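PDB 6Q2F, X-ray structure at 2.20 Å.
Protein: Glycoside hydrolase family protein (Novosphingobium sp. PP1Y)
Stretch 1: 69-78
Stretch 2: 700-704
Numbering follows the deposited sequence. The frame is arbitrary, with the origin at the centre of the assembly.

Stretch 1 69-78: DGIRKDLEWM
Stretch 2, residues 700-704: YFNRQ

A single arginine lies along one side of a helix and meets four residues of it, Gly70, Lys73, Asp74 and Trp77, spaced so that they line one side. Arg703 packs its CA and CB on Trp77, bonds Asp74 through NE, lays its guanidinium against Lys73 and reaches Gly70 with NH2. It has the largest covered area of the contact, 133 Å² of its surface. The two stretches are distant in sequence, with touching residues at least 624 positions apart, and together they bury 365 Å².

Stretch 1 is helical throughout, and the helix extends beyond both ends. Phi lies between -75° and -56°, psi between -52° and -29°. Backbone bonds run from each N to the O four residues earlier, from Lys73 N to Asp69 O (3.3 Å) through Met78 N to Asp74 O (3.0 Å). Stretch 2 has no regular helix or strand. Its phi/psi values are -111/42 at Tyr700, -92/77 at Phe701, -137/-175 at Asn702, -69/-14 at Arg703 and -86/-12 at Gln704. The register is set by the CA atoms of Trp77 and Arg703, 6.1 Å apart.

The Arg703 side chain starts sideways, with chi1 p at 59°. Chi2 and chi3 are both t, so the chain is extended, and chi4 is 97°. It runs from Trp77 back toward the start of the helix. Arg703 NE donates to Asp74 OD1 at 2.8 Å with an angle of 150°, forming a salt bridge. Asp74 OD1 sits at the edge of the guanidinium, near its plane, where the N-H groups point. Asp74 has chi1 m at -75° and chi2 near -3°. It is buried, and the salt bridge offsets part of the cost of burying its charge. Water 1 joins the same two residues: it accepts from Arg703 N at 2.8 Å and donates a weak bond to Asp74 OD1 at 2.8 Å.

Lys73 CB lies over one face of the guanidinium, 3.5 Å from Arg703 CZ. Its end leads away, through chi1 m and three t angles, and Lys73 NZ forms a salt bridge with Asp69 OD2 at 2.9 Å, one turn earlier. Gly70 CA is 3.5 Å from Arg703 NH2, an ordinary packing distance.

Trp77 points toward stretch 2, which covers 108 Å² of it. Chi1 is t at 171° and chi2 is 72°. Arg703 CA stands 3.9 Å from the centroid of the Trp77 five-membered ring, 8° off its normal, in a CH-pi contact. Arg703 CB is 3.7 Å from Trp77 CG. Asn702 CA is 3.7 Å from Trp77 CZ3, so backbone packs on the broad indole. The Trp77 edge meets the face of Phe701: six-membered ring and Phe701 ring centroids are 5.1 Å apart, planes at 73°. Trp77 CH2 to Phe701 CZ is 3.9 Å. Phe701 has chi1 t and chi2 55°. Both aromatics are buried, as suits apolar rings; Arg703 stays partly exposed. Asn702 points away, and Asn702 OD1 accepts from Gln704 N at 3.0 Å, bracing the loop.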

ATOM      1  N   ASP A  69      -6.828  21.096 -26.252  1.00 27.09           N
ATOM      2  CA  ASP A  69      -6.518  22.421 -25.745  1.00 28.29           C
ATOM      3  C   ASP A  69      -6.181  22.371 -24.267  1.00 26.71           C
ATOM      4  O   ASP A  69      -5.207  22.987 -23.826  1.00 33.05           O
ATOM      5  CB  ASP A  69      -7.687  23.362 -25.993  1.00 32.70           C
ATOM      6  CG  ASP A  69      -7.452  24.730 -25.383  1.00 34.70           C
ATOM      7  OD1 ASP A  69      -6.598  25.459 -25.903  1.00 36.39           O
ATOM      8  OD2 ASP A  69      -8.116  25.061 -24.389  1.00 41.54           O
ATOM      9  N   GLY A  70      -6.962  21.621 -23.495  1.00 27.10           N
ATOM     10  CA  GLY A  70      -6.703  21.507 -22.078  1.00 23.81           C
ATOM     11  C   GLY A  70      -5.457  20.699 -21.761  1.00 28.37           C
ATOM     12  O   GLY A  70      -4.760  20.991 -20.786  1.00 28.79           O
ATOM     13  N   ILE A  71      -5.169  19.676 -22.568  1.00 26.41           N
ATOM     14  CA  ILE A  71      -3.995  18.842 -22.345  1.00 26.88           C
ATOM     15  C   ILE A  71      -2.729  19.684 -22.428  1.00 27.97           C
ATOM     16  O   ILE A  71      -1.818  19.566 -21.594  1.00 25.65           O
ATOM     17  CB  ILE A  71      -3.969  17.690 -23.360  1.00 23.30           C
ATOM     18  CG1 ILE A  71      -5.077  16.674 -23.050  1.00 28.30           C
ATOM     19  CG2 ILE A  71      -2.590  17.018 -23.378  1.00 21.24           C
ATOM     20  CD1 ILE A  71      -5.271  15.619 -24.144  1.00 26.54           C
ATOM     21  N   ARG A  72      -2.653  20.549 -23.441  1.00 25.20           N
ATOM     22  CA  ARG A  72      -1.500  21.422 -23.585  1.00 31.31           C
ATOM     23  C   ARG A  72      -1.366  22.363 -22.397  1.00 30.59           C
ATOM     24  O   ARG A  72      -0.266  22.522 -21.856  1.00 25.47           O
ATOM     25  CB  ARG A  72      -1.605  22.207 -24.887  1.00 28.91           C
ATOM     26  CG  ARG A  72      -0.697  23.442 -24.952  1.00 29.45           C
ATOM     27  CD  ARG A  72      -0.520  23.857 -26.426  1.00 36.42           C
ATOM     28  NE  ARG A  72       0.357  22.913 -27.121  1.00 31.68           N
ATOM     29  CZ  ARG A  72       0.451  22.791 -28.439  1.00 31.45           C
ATOM     30  NH1 ARG A  72      -0.303  23.531 -29.244  1.00 27.86           N
ATOM     31  NH2 ARG A  72       1.299  21.916 -28.949  1.00 30.58           N
ATOM     32  N   LYS A  73      -2.474  23.006 -21.986  1.00 24.15           N
ATOM     33  CA  LYS A  73      -2.409  23.927 -20.856  1.00 29.60           C
ATOM     34  C   LYS A  73      -2.078  23.194 -19.558  1.00 29.29           C
ATOM     35  O   LYS A  73      -1.359  23.730 -18.708  1.00 32.38           O
ATOM     36  CB  LYS A  73      -3.718  24.700 -20.727  1.00 27.60           C
ATOM     37  CG  LYS A  73      -3.989  25.643 -21.896  1.00 29.88           C
ATOM     38  CD  LYS A  73      -5.472  26.007 -21.979  1.00 25.90           C
ATOM     39  CE  LYS A  73      -5.719  27.100 -23.008  1.00 25.85           C
ATOM     40  NZ  LYS A  73      -7.185  27.440 -23.082  1.00 30.17           N
ATOM     41  N   ASP A  74      -2.606  21.977 -19.378  1.00 21.77           N
ATOM     42  CA  ASP A  74      -2.175  21.147 -18.249  1.00 26.16           C
ATOM     43  C   ASP A  74      -0.670  20.941 -18.264  1.00 28.57           C
ATOM     44  O   ASP A  74       0.010  21.153 -17.249  1.00 32.92           O
ATOM     45  CB  ASP A  74      -2.856  19.784 -18.284  1.00 25.08           C
ATOM     46  CG  ASP A  74      -4.303  19.829 -17.848  1.00 28.03           C
ATOM     47  OD1 ASP A  74      -4.793  20.910 -17.462  1.00 30.14           O
ATOM     48  OD2 ASP A  74      -4.940  18.754 -17.877  1.00 33.47           O
ATOM     49  N   LEU A  75      -0.130  20.484 -19.398  1.00 29.75           N
ATOM     50  CA  LEU A  75       1.277  20.099 -19.397  1.00 28.33           C
ATOM     51  C   LEU A  75       2.181  21.325 -19.384  1.00 30.79           C
ATOM     52  O   LEU A  75       3.281  21.272 -18.824  1.00 30.04           O
ATOM     53  CB  LEU A  75       1.576  19.190 -20.586  1.00 22.67           C
ATOM     54  CG  LEU A  75       1.363  17.688 -20.332  1.00 26.29           C
ATOM     55  CD1 LEU A  75      -0.075  17.375 -19.931  1.00 22.87           C
ATOM     56  CD2 LEU A  75       1.779  16.866 -21.547  1.00 25.90           C
ATOM     57  N   GLU A  76       1.724  22.441 -19.952  1.00 28.49           N
ATOM     58  CA  GLU A  76       2.492  23.674 -19.828  1.00 33.34           C
ATOM     59  C   GLU A  76       2.482  24.183 -18.390  1.00 36.16           C
ATOM     60  O   GLU A  76       3.483  24.739 -17.924  1.00 32.00           O
ATOM     61  CB  GLU A  76       1.955  24.750 -20.782  1.00 34.67           C
ATOM     62  CG  GLU A  76       2.240  24.473 -22.269  1.00 27.62           C
ATOM     63  CD  GLU A  76       1.493  25.425 -23.179  1.00 33.84           C
ATOM     64  OE1 GLU A  76       1.949  25.622 -24.323  1.00 43.34           O
ATOM     65  OE2 GLU A  76       0.466  25.975 -22.746  1.00 37.93           O
ATOM     66  N   TRP A  77       1.360  24.020 -17.672  1.00 27.87           N
ATOM     67  CA  TRP A  77       1.340  24.374 -16.254  1.00 31.71           C
ATOM     68  C   TRP A  77       2.354  23.546 -15.466  1.00 31.32           C
ATOM     69  O   TRP A  77       3.098  24.076 -14.636  1.00 31.01           O
ATOM     70  CB  TRP A  77      -0.060  24.196 -15.666  1.00 27.05           C
ATOM     71  CG  TRP A  77      -0.043  24.335 -14.165  1.00 28.35           C
ATOM     72  CD1 TRP A  77       0.129  25.485 -13.453  1.00 29.13           C
ATOM     73  CD2 TRP A  77      -0.155  23.282 -13.194  1.00 27.68           C
ATOM     74  NE1 TRP A  77       0.123  25.217 -12.098  1.00 30.58           N
ATOM     75  CE2 TRP A  77      -0.054  23.872 -11.916  1.00 32.95           C
ATOM     76  CE3 TRP A  77      -0.330  21.909 -13.281  1.00 23.12           C
ATOM     77  CZ2 TRP A  77      -0.133  23.127 -10.736  1.00 28.49           C
ATOM     78  CZ3 TRP A  77      -0.405  21.165 -12.107  1.00 25.78           C
ATOM     79  CH2 TRP A  77      -0.309  21.773 -10.855  1.00 24.18           C
HETATM   80  N   MSE A  78       2.420  22.249 -15.743  1.00 28.07           N
HETATM   81  CA  MSE A  78       3.312  21.327 -15.045  1.00 26.67           C
HETATM   82  C   MSE A  78       4.758  21.717 -15.242  1.00 27.76           C
HETATM   83  O   MSE A  78       5.565  21.615 -14.318  1.00 29.52           O
HETATM   84  CB  MSE A  78       3.099  19.895 -15.528  1.00 25.49           C
HETATM   85  CG  MSE A  78       1.793  19.266 -15.088  1.00 25.74           C
HETATM   86 SE   MSE A  78       1.529  17.471 -15.914  1.00 32.13          SE
HETATM   87  CE  MSE A  78      -0.333  17.178 -15.424  1.00 27.18           C
ATOM     88  N   TYR A 700      -6.142  18.229  -5.203  1.00 32.09           N
ATOM     89  CA  TYR A 700      -6.786  18.948  -6.300  1.00 29.40           C
ATOM     90  C   TYR A 700      -5.742  19.739  -7.091  1.00 30.95           C
ATOM     91  O   TYR A 700      -5.959  20.887  -7.487  1.00 31.95           O
ATOM     92  CB  TYR A 700      -7.885  19.867  -5.755  1.00 33.93           C
ATOM     93  CG  TYR A 700      -8.912  19.112  -4.935  1.00 29.93           C
ATOM     94  CD1 TYR A 700      -8.716  18.874  -3.580  1.00 28.45           C
ATOM     95  CD2 TYR A 700     -10.068  18.610  -5.521  1.00 29.05           C
ATOM     96  CE1 TYR A 700      -9.639  18.175  -2.837  1.00 30.88           C
ATOM     97  CE2 TYR A 700     -10.987  17.895  -4.787  1.00 28.69           C
ATOM     98  CZ  TYR A 700     -10.774  17.679  -3.445  1.00 34.34           C
ATOM     99  OH  TYR A 700     -11.693  16.977  -2.714  1.00 37.95           O
ATOM    100  N   PHE A 701      -4.594  19.109  -7.338  1.00 29.19           N
ATOM    101  CA  PHE A 701      -3.362  19.812  -7.707  1.00 30.26           C
ATOM    102  C   PHE A 701      -3.252  19.918  -9.229  1.00 29.04           C
ATOM    103  O   PHE A 701      -2.501  19.193  -9.876  1.00 30.38           O
ATOM    104  CB  PHE A 701      -2.173  19.072  -7.100  1.00 27.10           C
ATOM    105  CG  PHE A 701      -0.865  19.766  -7.273  1.00 30.39           C
ATOM    106  CD1 PHE A 701      -0.701  21.074  -6.844  1.00 29.19           C
ATOM    107  CD2 PHE A 701       0.213  19.098  -7.825  1.00 27.66           C
ATOM    108  CE1 PHE A 701       0.531  21.711  -6.978  1.00 29.43           C
ATOM    109  CE2 PHE A 701       1.434  19.727  -7.972  1.00 30.82           C
ATOM    110  CZ  PHE A 701       1.595  21.033  -7.543  1.00 26.50           C
ATOM    111  N   ASN A 702      -4.024  20.844  -9.810  1.00 30.49           N
ATOM    112  CA  ASN A 702      -3.958  21.104 -11.246  1.00 32.25           C
ATOM    113  C   ASN A 702      -3.986  22.615 -11.475  1.00 30.16           C
ATOM    114  O   ASN A 702      -3.942  23.409 -10.529  1.00 27.88           O
ATOM    115  CB  ASN A 702      -5.074  20.385 -12.024  1.00 26.76           C
ATOM    116  CG  ASN A 702      -6.488  20.852 -11.635  1.00 30.09           C
ATOM    117  OD1 ASN A 702      -6.699  21.970 -11.151  1.00 30.17           O
ATOM    118  ND2 ASN A 702      -7.462  19.976 -11.852  1.00 25.49           N
ATOM    119  N   ARG A 703      -4.034  23.018 -12.747  1.00 29.54           N
ATOM    120  CA  ARG A 703      -3.866  24.425 -13.095  1.00 27.71           C
ATOM    121  C   ARG A 703      -5.030  25.295 -12.652  1.00 31.24           C
ATOM    122  O   ARG A 703      -4.904  26.531 -12.675  1.00 26.84           O
ATOM    123  CB  ARG A 703      -3.671  24.572 -14.596  1.00 33.07           C
ATOM    124  CG  ARG A 703      -4.818  24.039 -15.473  1.00 30.24           C
ATOM    125  CD  ARG A 703      -4.415  24.247 -16.900  1.00 29.41           C
ATOM    126  NE  ARG A 703      -5.321  23.604 -17.845  1.00 28.24           N
ATOM    127  CZ  ARG A 703      -6.296  24.260 -18.453  1.00 35.72           C
ATOM    128  NH1 ARG A 703      -6.464  25.552 -18.181  1.00 28.61           N
ATOM    129  NH2 ARG A 703      -7.099  23.629 -19.300  1.00 34.23           N
ATOM    130  N   GLN A 704      -6.152  24.693 -12.271  1.00 28.29           N
ATOM    131  CA  GLN A 704      -7.280  25.421 -11.713  1.00 29.60           C
ATOM    132  C   GLN A 704      -7.163  25.637 -10.206  1.00 33.21           C
ATOM    133  O   GLN A 704      -7.949  26.406  -9.647  1.00 34.29           O
ATOM    134  CB  GLN A 704      -8.591  24.670 -12.019  1.00 33.71           C
ATOM    135  CG  GLN A 704      -8.903  24.474 -13.508  1.00 28.81           C
ATOM    136  CD  GLN A 704      -9.256  25.764 -14.231  1.00 34.46           C
ATOM    137  OE1 GLN A 704      -8.542  26.755 -14.161  1.00 47.75           O
ATOM    138  NE2 GLN A 704     -10.367  25.743 -14.943  1.00 33.70           N
TER
HETATM  139  O   HOH W   1      -3.713  21.261 -14.942  1.00 27.41           O